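Local coordinates for protein phenylalanine--tRNA ligase beta subunit (PDB 2CXI) that forms, as the beta subunit of a tetrameric synthetase, part of the enzyme that joins phenylalanine to its cognate tRNA at the expense of ATP, at residues E12-R17 and S61-A66; V93-K98 and V267-E272; R135-V140 and R187-L192; E282-L287 and R320-Y325. One frame throughout, in Å; residues are numbered along the deposited sequence.

Contact 1 comes first along the chain: it closes a loop of 43 residues and brings helix 8-15 against helix 62-72. Contact 2 opens next and closes only after 168 more residues, joining the ends of the neighbouring strands 84-93 and 260-267 of the large mixed sheet. Contact 3 is nested inside that loop, within the B3/4 region, where it sets the turn after helix 116-133 against the end of helix 184-189. Contact 4 follows in series, pairing two strands of the small antiparallel sheet in the B5 region. The four stay separate; contacts 2 and 3 come nearest, about 9 Å between nearest atoms.

Contact 1: E12-R17 and S61-A66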
# COMPACT_ATOMS: atom_id res chain seq x y z
N GLU A 12 44.99 -2.16 -9.57
CA GLU A 12 45.81 -1.70 -8.47
C GLU A 12 45.01 -0.96 -7.36
O GLU A 12 45.30 -1.16 -6.18
CB GLU A 12 47.00 -0.86 -8.99
CG GLU A 12 47.93 -1.80 -9.79
CD GLU A 12 49.10 -1.14 -10.49
OE1 GLU A 12 49.08 0.10 -10.74
OE2 GLU A 12 50.08 -1.89 -10.78
N ARG A 13 44.02 -0.15 -7.73
CA ARG A 13 43.13 0.45 -6.70
C ARG A 13 42.35 -0.64 -5.97
O ARG A 13 42.20 -0.56 -4.75
CB ARG A 13 42.22 1.56 -7.25
CG ARG A 13 41.18 1.17 -8.29
CD ARG A 13 40.03 2.17 -8.46
NE ARG A 13 39.18 1.85 -9.60
CZ ARG A 13 38.34 2.72 -10.16
NH1 ARG A 13 38.22 3.96 -9.67
NH2 ARG A 13 37.60 2.35 -11.20
N LEU A 14 41.94 -1.69 -6.68
CA LEU A 14 41.22 -2.80 -6.07
C LEU A 14 42.10 -3.66 -5.13
O LEU A 14 41.71 -4.01 -4.01
CB LEU A 14 40.54 -3.65 -7.17
CG LEU A 14 39.38 -3.02 -7.94
CD1 LEU A 14 39.09 -3.86 -9.19
CD2 LEU A 14 38.13 -2.90 -7.02
N ILE A 15 43.32 -3.98 -5.58
CA ILE A 15 44.25 -4.73 -4.75
C ILE A 15 44.80 -3.83 -3.66
O ILE A 15 45.09 -4.30 -2.58
CB ILE A 15 45.46 -5.23 -5.62
CG1 ILE A 15 44.94 -6.28 -6.66
CG2 ILE A 15 46.55 -5.78 -4.72
CD1 ILE A 15 45.82 -6.42 -7.89
N GLY A 16 44.99 -2.56 -3.99
CA GLY A 16 45.38 -1.53 -3.01
C GLY A 16 46.87 -1.17 -3.10
O GLY A 16 47.36 -0.38 -2.30
N ARG A 17 47.58 -1.76 -4.07
CA ARG A 17 49.07 -1.66 -4.15
C ARG A 17 49.38 -1.58 -5.62
O ARG A 17 48.60 -2.13 -6.40
CB ARG A 17 49.60 -3.05 -3.79
CG ARG A 17 50.59 -3.10 -2.80
CD ARG A 17 50.73 -4.51 -2.28
NE ARG A 17 50.00 -4.60 -1.03
CZ ARG A 17 50.39 -5.33 -0.01
NH1 ARG A 17 51.51 -6.06 -0.10
NH2 ARG A 17 49.64 -5.35 1.08
N SER A 61 36.62 -10.72 -14.52
CA SER A 61 36.63 -9.28 -14.49
C SER A 61 37.73 -8.79 -13.58
O SER A 61 38.29 -9.58 -12.79
CB SER A 61 35.27 -8.73 -13.97
OG SER A 61 35.15 -9.01 -12.58
N ALA A 62 37.97 -7.48 -13.60
CA ALA A 62 39.00 -6.86 -12.73
C ALA A 62 38.74 -7.18 -11.26
O ALA A 62 39.68 -7.42 -10.48
CB ALA A 62 39.03 -5.34 -12.91
N GLU A 63 37.45 -7.14 -10.88
CA GLU A 63 37.11 -7.33 -9.47
C GLU A 63 37.53 -8.73 -9.01
O GLU A 63 38.08 -8.90 -7.91
CB GLU A 63 35.60 -7.09 -9.19
CG GLU A 63 35.10 -5.70 -9.58
CD GLU A 63 34.69 -5.58 -11.05
OE1 GLU A 63 34.87 -6.53 -11.84
OE2 GLU A 63 34.16 -4.54 -11.43
N GLY A 64 37.21 -9.73 -9.83
CA GLY A 64 37.48 -11.13 -9.49
C GLY A 64 38.98 -11.44 -9.53
O GLY A 64 39.50 -12.20 -8.69
N VAL A 65 39.67 -10.84 -10.49
CA VAL A 65 41.13 -10.97 -10.61
C VAL A 65 41.88 -10.37 -9.39
O VAL A 65 42.78 -11.01 -8.79
CB VAL A 65 41.61 -10.34 -11.94
CG1 VAL A 65 43.18 -10.33 -12.01
CG2 VAL A 65 41.05 -11.11 -13.10
N ALA A 66 41.49 -9.14 -9.01
CA ALA A 66 42.06 -8.44 -7.87
C ALA A 66 41.79 -9.23 -6.61
O ALA A 66 42.63 -9.32 -5.73
CB ALA A 66 41.45 -7.05 -7.77
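Ala66 presents its CB to two side chains of the last turn of helix 8-15, and this is the tight part of the contact: Leu14 CB lies 3.6 Å from Ala66 CB, and Ile15 CG1 approaches the same methyl at 3.7 Å. A small residue suits the place, because the two helices come close here, with Ile15 CA and Ala66 CA 5.3 Å apart. Leu14 carries CG beside its own backbone N, anti to the carbonyl carbon (chi1 -68°). The looser part belongs to its CD1 branch, which meets Ala62 CB at 4.0 Å and passes Glu63 CA at the same distance. Leu14 is partly exposed, whereas its partners Ala62, Glu63 and Ala66 are buried, so the open side lies at the leucine. The packing across the contact is apolar. Helix 8-15 ends at Gly16, whose positive phi suits a residue without a side chain. Ser61 occupies the N-cap position of helix 62-72, and its OG donates to Glu63 OE1 at 2.6 Å; Glu63 OE2 has a second partner in Arg257. Helix 116-133 borders the start of helix 62-72, where Gln121 accepts from Ala62 N, while strand 3-7 touches it through Val6 on Ala62 and Phe4 on Val65.

Contact 2: V93-K98 and V267-E272; sequences VDEKLK and VYKDFE
Val93 N donates to Val267 O at 2.8 Å, with an N-H...O angle of 160°, a bond between the ends of two parallel neighbours in the large mixed sheet, strands 84-93 and 260-267. Past this bond the backbones separate and a water takes over, donating to Val93 O and accepting from Lys269 N, both at 2.8 Å. The side chain of Val93 lies beside that of Tyr268, pointing the same way. Its CB stands over the centre of the ring, 3.8 Å from the centroid, in a CH-pi contact, while CG1 reaches CE2 of Tyr268 at 3.5 Å and CG2 comes near CZ. A beta-branched valine thus brings CB and both methyls against the ring, and Phe271 CZ meets the opposite face toward the rim. The hydroxyl of Tyr268 bonds to Gly104 O of strand 103-110, so a tyrosine serves both packing and polar anchoring. An alanine at Tyr268 would probably leave Val93 without the ring it packs on and Gly104 O without that hydroxyl partner. On the exposed side, Glu95 and Lys269 form a long salt bridge, weak as a hydrogen bond, with OE2 of Glu95 3.5 Å from NZ of Lys269. CG of Lys269, anti to the backbone N (chi1 -178°), lies nearer the carboxylate, 3.3 Å from Glu95 OE1.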
# COMPACT_ATOMS: atom_id res chain seq x y z
N VAL A 93 7.48 -12.62 -10.54
CA VAL A 93 7.71 -13.42 -11.76
C VAL A 93 6.47 -14.17 -12.24
O VAL A 93 5.95 -15.07 -11.55
CB VAL A 93 8.92 -14.40 -11.57
CG1 VAL A 93 9.18 -15.21 -12.85
CG2 VAL A 93 10.13 -13.60 -11.16
N ASP A 94 6.01 -13.78 -13.43
CA ASP A 94 4.80 -14.33 -14.06
C ASP A 94 4.90 -15.83 -14.39
O ASP A 94 5.84 -16.28 -15.09
CB ASP A 94 4.58 -13.56 -15.36
CG ASP A 94 3.22 -13.76 -15.94
OD1 ASP A 94 2.42 -14.61 -15.47
OD2 ASP A 94 2.87 -13.08 -16.91
N GLU A 95 3.94 -16.61 -13.89
CA GLU A 95 3.92 -18.05 -14.19
C GLU A 95 3.74 -18.30 -15.66
O GLU A 95 4.15 -19.34 -16.17
CB GLU A 95 2.84 -18.79 -13.40
CG GLU A 95 1.40 -18.40 -13.73
CD GLU A 95 0.39 -19.24 -12.94
OE1 GLU A 95 0.78 -20.31 -12.38
OE2 GLU A 95 -0.79 -18.83 -12.87
N LYS A 96 3.18 -17.34 -16.37
CA LYS A 96 2.96 -17.47 -17.81
C LYS A 96 4.27 -17.45 -18.59
O LYS A 96 4.29 -17.77 -19.79
CB LYS A 96 2.04 -16.37 -18.33
CG LYS A 96 0.62 -16.42 -17.74
CD LYS A 96 -0.32 -15.67 -18.70
CE LYS A 96 -1.57 -15.15 -17.96
NZ LYS A 96 -1.68 -15.73 -16.56
N LEU A 97 5.36 -17.12 -17.90
CA LEU A 97 6.71 -17.20 -18.53
C LEU A 97 7.33 -18.61 -18.46
O LEU A 97 8.44 -18.83 -18.95
CB LEU A 97 7.63 -16.14 -17.88
CG LEU A 97 7.42 -14.70 -18.36
CD1 LEU A 97 8.26 -13.73 -17.54
CD2 LEU A 97 7.71 -14.52 -19.90
N LYS A 98 6.62 -19.55 -17.82
CA LYS A 98 7.18 -20.88 -17.49
C LYS A 98 7.82 -21.61 -18.66
O LYS A 98 8.87 -22.22 -18.48
CB LYS A 98 6.16 -21.78 -16.79
CG LYS A 98 6.72 -23.14 -16.29
CD LYS A 98 7.85 -22.97 -15.24
CE LYS A 98 8.25 -24.33 -14.66
NZ LYS A 98 9.53 -24.30 -13.84
N VAL A 267 8.72 -13.19 -5.98
CA VAL A 267 7.44 -13.90 -5.84
C VAL A 267 7.04 -14.62 -7.13
O VAL A 267 6.76 -14.01 -8.20
CB VAL A 267 6.32 -12.94 -5.27
CG1 VAL A 267 4.98 -13.72 -4.95
CG2 VAL A 267 6.79 -12.27 -4.04
N TYR A 268 7.04 -15.93 -7.04
CA TYR A 268 6.55 -16.79 -8.08
C TYR A 268 5.14 -17.26 -7.70
O TYR A 268 4.70 -17.01 -6.61
CB TYR A 268 7.48 -17.99 -8.23
CG TYR A 268 8.83 -17.69 -8.89
CD1 TYR A 268 9.83 -17.00 -8.18
CD2 TYR A 268 9.09 -18.09 -10.21
CE1 TYR A 268 11.11 -16.74 -8.79
CE2 TYR A 268 10.34 -17.81 -10.83
CZ TYR A 268 11.32 -17.14 -10.10
OH TYR A 268 12.54 -16.90 -10.70
N LYS A 269 4.43 -17.92 -8.60
CA LYS A 269 3.08 -18.39 -8.26
C LYS A 269 3.10 -19.32 -7.05
O LYS A 269 2.36 -19.08 -6.11
CB LYS A 269 2.36 -19.02 -9.46
CG LYS A 269 0.92 -19.49 -9.18
CD LYS A 269 0.01 -18.30 -8.81
CE LYS A 269 -1.43 -18.75 -8.51
NZ LYS A 269 -2.04 -19.44 -9.71
N ASP A 270 4.00 -20.31 -7.04
CA ASP A 270 3.97 -21.38 -6.03
C ASP A 270 5.01 -21.24 -4.95
O ASP A 270 5.11 -22.13 -4.10
CB ASP A 270 4.28 -22.73 -6.65
CG ASP A 270 3.30 -23.13 -7.71
OD1 ASP A 270 2.11 -22.72 -7.65
OD2 ASP A 270 3.65 -23.90 -8.63
N PHE A 271 5.83 -20.20 -5.00
CA PHE A 271 6.88 -20.07 -4.00
C PHE A 271 7.45 -18.68 -4.07
O PHE A 271 7.25 -17.95 -5.03
CB PHE A 271 7.99 -21.13 -4.21
CG PHE A 271 8.84 -20.90 -5.43
CD1 PHE A 271 8.46 -21.41 -6.68
CD2 PHE A 271 10.04 -20.18 -5.35
CE1 PHE A 271 9.25 -21.19 -7.80
CE2 PHE A 271 10.83 -19.97 -6.49
CZ PHE A 271 10.43 -20.47 -7.69
N GLU A 272 8.20 -18.35 -3.05
CA GLU A 272 8.85 -17.06 -2.99
C GLU A 272 10.31 -17.35 -2.63
O GLU A 272 10.61 -18.34 -1.95
CB GLU A 272 8.14 -16.28 -1.89
CG GLU A 272 8.79 -14.98 -1.47
CD GLU A 272 8.15 -14.45 -0.20
OE1 GLU A 272 6.91 -14.41 -0.14
OE2 GLU A 272 8.89 -14.08 0.75
O HOH W 1 5.59 -17.78 -11.15

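Contact 3: R135-V140 and R187-L192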
# COMPACT_ATOMS: atom_id res chain seq x y z
N ARG A 135 25.47 -19.24 -22.57
CA ARG A 135 25.25 -19.74 -23.96
C ARG A 135 24.55 -18.71 -24.86
O ARG A 135 23.39 -18.90 -25.28
CB ARG A 135 24.49 -21.09 -24.00
CG ARG A 135 24.93 -22.13 -22.95
CD ARG A 135 26.27 -22.93 -23.14
NE ARG A 135 26.60 -23.35 -24.49
CZ ARG A 135 27.59 -24.20 -24.81
NH1 ARG A 135 28.32 -24.77 -23.87
NH2 ARG A 135 27.83 -24.50 -26.07
N ARG A 136 25.28 -17.64 -25.12
CA ARG A 136 24.85 -16.54 -25.96
C ARG A 136 23.47 -16.03 -25.45
O ARG A 136 22.53 -15.84 -26.25
CB ARG A 136 24.81 -16.98 -27.44
CG ARG A 136 26.18 -17.36 -28.05
CD ARG A 136 26.05 -17.68 -29.53
NE ARG A 136 25.36 -18.97 -29.69
CZ ARG A 136 25.11 -19.56 -30.85
NH1 ARG A 136 25.48 -18.97 -32.00
NH2 ARG A 136 24.50 -20.75 -30.88
N ARG A 137 23.37 -15.88 -24.12
CA ARG A 137 22.22 -15.25 -23.43
C ARG A 137 21.04 -16.21 -23.19
O ARG A 137 20.14 -15.90 -22.42
CB ARG A 137 21.71 -14.05 -24.23
CG ARG A 137 22.63 -12.85 -24.35
CD ARG A 137 21.81 -11.59 -24.74
NE ARG A 137 22.65 -10.42 -24.99
CZ ARG A 137 22.17 -9.24 -25.41
NH1 ARG A 137 20.87 -9.09 -25.62
NH2 ARG A 137 23.01 -8.20 -25.62
N ARG A 138 21.01 -17.37 -23.86
CA ARG A 138 19.81 -18.23 -23.71
C ARG A 138 19.69 -18.74 -22.30
O ARG A 138 18.61 -18.72 -21.72
CB ARG A 138 19.81 -19.42 -24.68
CG ARG A 138 18.48 -20.12 -24.65
CD ARG A 138 18.36 -21.42 -25.52
NE ARG A 138 17.28 -22.13 -24.88
CZ ARG A 138 17.43 -22.97 -23.87
NH1 ARG A 138 18.65 -23.27 -23.40
NH2 ARG A 138 16.34 -23.49 -23.31
N GLU A 139 20.83 -19.19 -21.73
CA GLU A 139 20.83 -19.75 -20.37
C GLU A 139 20.91 -18.69 -19.28
O GLU A 139 20.38 -18.91 -18.19
CB GLU A 139 21.93 -20.83 -20.21
CG GLU A 139 21.62 -22.05 -21.05
CD GLU A 139 22.72 -23.10 -21.06
OE1 GLU A 139 22.80 -23.86 -22.08
OE2 GLU A 139 23.50 -23.23 -20.06
N VAL A 140 21.61 -17.58 -19.56
CA VAL A 140 21.79 -16.49 -18.60
C VAL A 140 21.88 -15.18 -19.36
O VAL A 140 22.76 -15.02 -20.24
CB VAL A 140 23.10 -16.63 -17.73
CG1 VAL A 140 23.27 -15.38 -16.82
CG2 VAL A 140 23.07 -17.86 -16.89
N ARG A 187 17.26 -8.96 -34.09
CA ARG A 187 17.61 -9.89 -35.17
C ARG A 187 18.53 -10.98 -34.60
O ARG A 187 18.35 -12.17 -34.89
CB ARG A 187 18.35 -9.15 -36.30
CG ARG A 187 17.49 -8.13 -37.08
CD ARG A 187 18.22 -7.43 -38.26
NE ARG A 187 17.97 -5.98 -38.22
CZ ARG A 187 18.90 -5.02 -38.03
NH1 ARG A 187 20.19 -5.32 -37.90
NH2 ARG A 187 18.53 -3.74 -38.01
N GLU A 188 19.49 -10.55 -33.80
CA GLU A 188 20.49 -11.44 -33.23
C GLU A 188 19.92 -12.47 -32.26
O GLU A 188 20.28 -13.64 -32.35
CB GLU A 188 21.63 -10.63 -32.60
CG GLU A 188 22.85 -11.46 -32.20
CD GLU A 188 23.95 -10.65 -31.56
OE1 GLU A 188 23.88 -9.41 -31.58
OE2 GLU A 188 24.90 -11.26 -31.03
N TYR A 189 19.01 -12.04 -31.37
CA TYR A 189 18.53 -12.87 -30.28
C TYR A 189 17.05 -13.24 -30.31
O TYR A 189 16.60 -14.08 -29.51
CB TYR A 189 18.84 -12.18 -28.94
CG TYR A 189 20.31 -12.06 -28.66
CD1 TYR A 189 21.07 -13.21 -28.36
CD2 TYR A 189 20.95 -10.82 -28.69
CE1 TYR A 189 22.43 -13.11 -28.08
CE2 TYR A 189 22.35 -10.73 -28.43
CZ TYR A 189 23.05 -11.88 -28.12
OH TYR A 189 24.40 -11.83 -27.83
N GLY A 190 16.31 -12.66 -31.24
CA GLY A 190 14.85 -12.88 -31.30
C GLY A 190 14.33 -14.28 -31.40
O GLY A 190 13.20 -14.57 -30.96
N HIS A 191 15.11 -15.17 -32.02
CA HIS A 191 14.69 -16.56 -32.23
C HIS A 191 14.45 -17.27 -30.91
O HIS A 191 13.67 -18.25 -30.86
CB HIS A 191 15.72 -17.32 -33.06
CG HIS A 191 17.02 -17.56 -32.35
ND1 HIS A 191 17.30 -18.74 -31.69
CD2 HIS A 191 18.11 -16.77 -32.19
CE1 HIS A 191 18.51 -18.67 -31.17
NE2 HIS A 191 19.02 -17.48 -31.45
N LEU A 192 15.07 -16.75 -29.84
CA LEU A 192 14.93 -17.32 -28.48
C LEU A 192 13.51 -17.23 -27.94
O LEU A 192 13.12 -18.01 -27.07
CB LEU A 192 15.91 -16.66 -27.49
CG LEU A 192 17.42 -16.84 -27.79
CD1 LEU A 192 18.29 -16.07 -26.79
CD2 LEU A 192 17.82 -18.30 -27.81
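The Tyr189 ring carries Arg137 on one face, while Glu188 CG lies above the opposite face, toward the rim. The guanidinium of Arg137 lies flat on the ring, the planes only 10° apart and the centres 4.1 Å apart, in a cation-pi stack that joins a type I' beta turn, Arg135 to Arg138, to the end of helix 184-189 within the B3/4 region. The overlap begins before the charged group: CD of Arg137 stands over the ring centre, 3.7 Å from the centroid, and CZ follows at 3.4 Å from Tyr189 CE2. An arginine suits this place because its chain, extended from CG to NE, supplies both methylenes and a flat cation. NH1 of Arg137 donates onward to Ile215 O and Pro214 O, which would help fix the rotation of the guanidinium. An alanine at Tyr189 would probably leave that guanidinium without its stacking surface and open a gap beneath the Arg137 chain. Arg136 O also approaches the ring, 3.3 Å from Tyr189 CE1. Beside the stack, Leu192 packs on the aliphatic part of Arg138, whose CG lies anti to the backbone N (chi1 -170°); the closest touch is CD2 of Leu192 on that CG, at 3.7 Å.

Contact 4: E282-L287 and R320-Y325; sequences EFEVEL and RAKLKY
Val285 overlaps two side chains of the adjoining strand: its CG1, set between backbone N and carbonyl carbon (chi1 72°), lies 4.1 Å from both Ala321 CB and Leu323 CD1. Phe283 shares this apolar face, with its CB at the edge of the Tyr325 ring. The small Ala321 leaves room for Leu287 CD2, 4.0 Å from Ala321 CB. Strands 282-286 and 320-325 run antiparallel, joined by two hydrogen-bonded pairs, Phe283 with Leu323 and Val285 with Ala321; Leu323 N meets Phe283 O at 2.7 Å. On the other face Glu282, Glu284 and Glu286 stand opposite the bases Lys324, Lys322 and Arg320, which suits a solvent side. Arg320 NE donates to Glu286 OE2 at 2.9 Å from above the carboxylate plane; a salt bridge to Glu284 has doubtfully placed atoms. A water links Glu282 O to Tyr325 OH. The side chains of Tyr325 and Phe283 lie about 6 Å from those of Asp331 and Asp337 respectively, predicted ligands of a magnesium ion shared with the alpha subunit. In the B5 region, strand 320-325 lies between 281-286 and 313-317; helix 335-346 packs on the apolar face through Ile338, and helix 300-309 adds Leu307 on Leu323.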
# COMPACT_ATOMS: atom_id res chain seq x y z
N GLU A 282 29.30 -25.63 1.03
CA GLU A 282 30.01 -26.57 1.91
C GLU A 282 30.55 -27.78 1.16
O GLU A 282 29.93 -28.26 0.20
CB GLU A 282 29.10 -27.00 3.08
CG GLU A 282 28.67 -25.79 3.91
CD GLU A 282 27.79 -26.13 5.10
OE1 GLU A 282 27.12 -27.19 5.09
OE2 GLU A 282 27.79 -25.32 6.05
N PHE A 283 31.69 -28.27 1.64
CA PHE A 283 32.32 -29.48 1.15
C PHE A 283 33.19 -30.08 2.26
O PHE A 283 33.69 -29.37 3.11
CB PHE A 283 33.22 -29.18 -0.06
CG PHE A 283 33.35 -30.34 -1.02
CD1 PHE A 283 32.38 -30.57 -2.01
CD2 PHE A 283 34.47 -31.19 -0.96
CE1 PHE A 283 32.51 -31.64 -2.91
CE2 PHE A 283 34.61 -32.28 -1.88
CZ PHE A 283 33.64 -32.50 -2.84
N GLU A 284 33.38 -31.39 2.22
CA GLU A 284 34.21 -32.09 3.20
C GLU A 284 35.24 -32.94 2.48
O GLU A 284 34.90 -33.65 1.53
CB GLU A 284 33.35 -32.98 4.10
CG GLU A 284 32.24 -32.24 4.83
CD GLU A 284 31.66 -33.05 6.00
OE1 GLU A 284 32.33 -34.03 6.43
OE2 GLU A 284 30.57 -32.69 6.50
N VAL A 285 36.48 -32.86 2.92
CA VAL A 285 37.54 -33.68 2.33
C VAL A 285 38.45 -34.27 3.44
O VAL A 285 38.76 -33.60 4.42
CB VAL A 285 38.38 -32.89 1.25
CG1 VAL A 285 39.26 -31.85 1.91
CG2 VAL A 285 39.18 -33.85 0.35
N GLU A 286 38.89 -35.50 3.24
CA GLU A 286 39.89 -36.13 4.13
C GLU A 286 41.26 -35.57 3.77
O GLU A 286 41.66 -35.66 2.62
CB GLU A 286 39.89 -37.66 3.87
CG GLU A 286 38.61 -38.35 4.35
CD GLU A 286 38.51 -38.33 5.87
OE1 GLU A 286 39.53 -38.04 6.54
OE2 GLU A 286 37.40 -38.58 6.39
N LEU A 287 42.00 -35.02 4.73
CA LEU A 287 43.31 -34.43 4.41
C LEU A 287 44.34 -35.45 3.91
O LEU A 287 45.25 -35.11 3.15
CB LEU A 287 43.85 -33.65 5.60
CG LEU A 287 42.97 -32.43 5.92
CD1 LEU A 287 43.26 -31.92 7.29
CD2 LEU A 287 43.14 -31.33 4.90
N ARG A 320 39.99 -34.76 8.97
CA ARG A 320 39.08 -34.33 7.91
C ARG A 320 38.62 -32.89 7.97
O ARG A 320 38.30 -32.36 9.03
CB ARG A 320 37.95 -35.32 7.64
CG ARG A 320 36.78 -35.31 8.58
CD ARG A 320 35.45 -35.53 7.83
NE ARG A 320 35.63 -36.31 6.59
CZ ARG A 320 34.67 -36.53 5.70
NH1 ARG A 320 33.45 -36.04 5.90
NH2 ARG A 320 34.92 -37.24 4.62
N ALA A 321 38.66 -32.25 6.80
CA ALA A 321 38.44 -30.82 6.69
C ALA A 321 36.98 -30.56 6.29
O ALA A 321 36.52 -31.00 5.23
CB ALA A 321 39.42 -30.21 5.70
N LYS A 322 36.26 -29.88 7.17
CA LYS A 322 34.95 -29.32 6.81
C LYS A 322 35.21 -27.93 6.19
O LYS A 322 35.77 -27.04 6.83
CB LYS A 322 34.06 -29.22 8.05
CG LYS A 322 33.48 -30.56 8.53
CD LYS A 322 32.46 -30.32 9.69
CE LYS A 322 31.31 -31.33 9.63
NZ LYS A 322 29.96 -30.72 10.01
N LEU A 323 34.81 -27.76 4.94
CA LEU A 323 35.15 -26.54 4.17
C LEU A 323 33.91 -25.72 3.90
O LEU A 323 32.84 -26.28 3.71
CB LEU A 323 35.73 -26.92 2.80
CG LEU A 323 36.91 -27.90 2.84
CD1 LEU A 323 37.26 -28.33 1.39
CD2 LEU A 323 38.09 -27.24 3.56
N LYS A 324 34.08 -24.40 3.87
CA LYS A 324 33.09 -23.52 3.28
C LYS A 324 33.80 -22.74 2.16
O LYS A 324 34.96 -22.42 2.29
CB LYS A 324 32.50 -22.55 4.32
CG LYS A 324 31.61 -23.26 5.35
CD LYS A 324 31.01 -22.28 6.29
CE LYS A 324 30.21 -23.06 7.33
NZ LYS A 324 29.95 -22.16 8.47
N TYR A 325 33.08 -22.44 1.09
CA TYR A 325 33.62 -21.64 -0.01
C TYR A 325 32.57 -20.67 -0.54
O TYR A 325 31.36 -20.84 -0.25
CB TYR A 325 34.19 -22.57 -1.10
CG TYR A 325 33.17 -23.49 -1.78
CD1 TYR A 325 32.88 -24.76 -1.25
CD2 TYR A 325 32.52 -23.10 -2.95
CE1 TYR A 325 31.97 -25.64 -1.90
CE2 TYR A 325 31.62 -23.94 -3.59
CZ TYR A 325 31.34 -25.21 -3.07
OH TYR A 325 30.43 -26.03 -3.73
O HOH W 2 29.10 -27.78 -2.27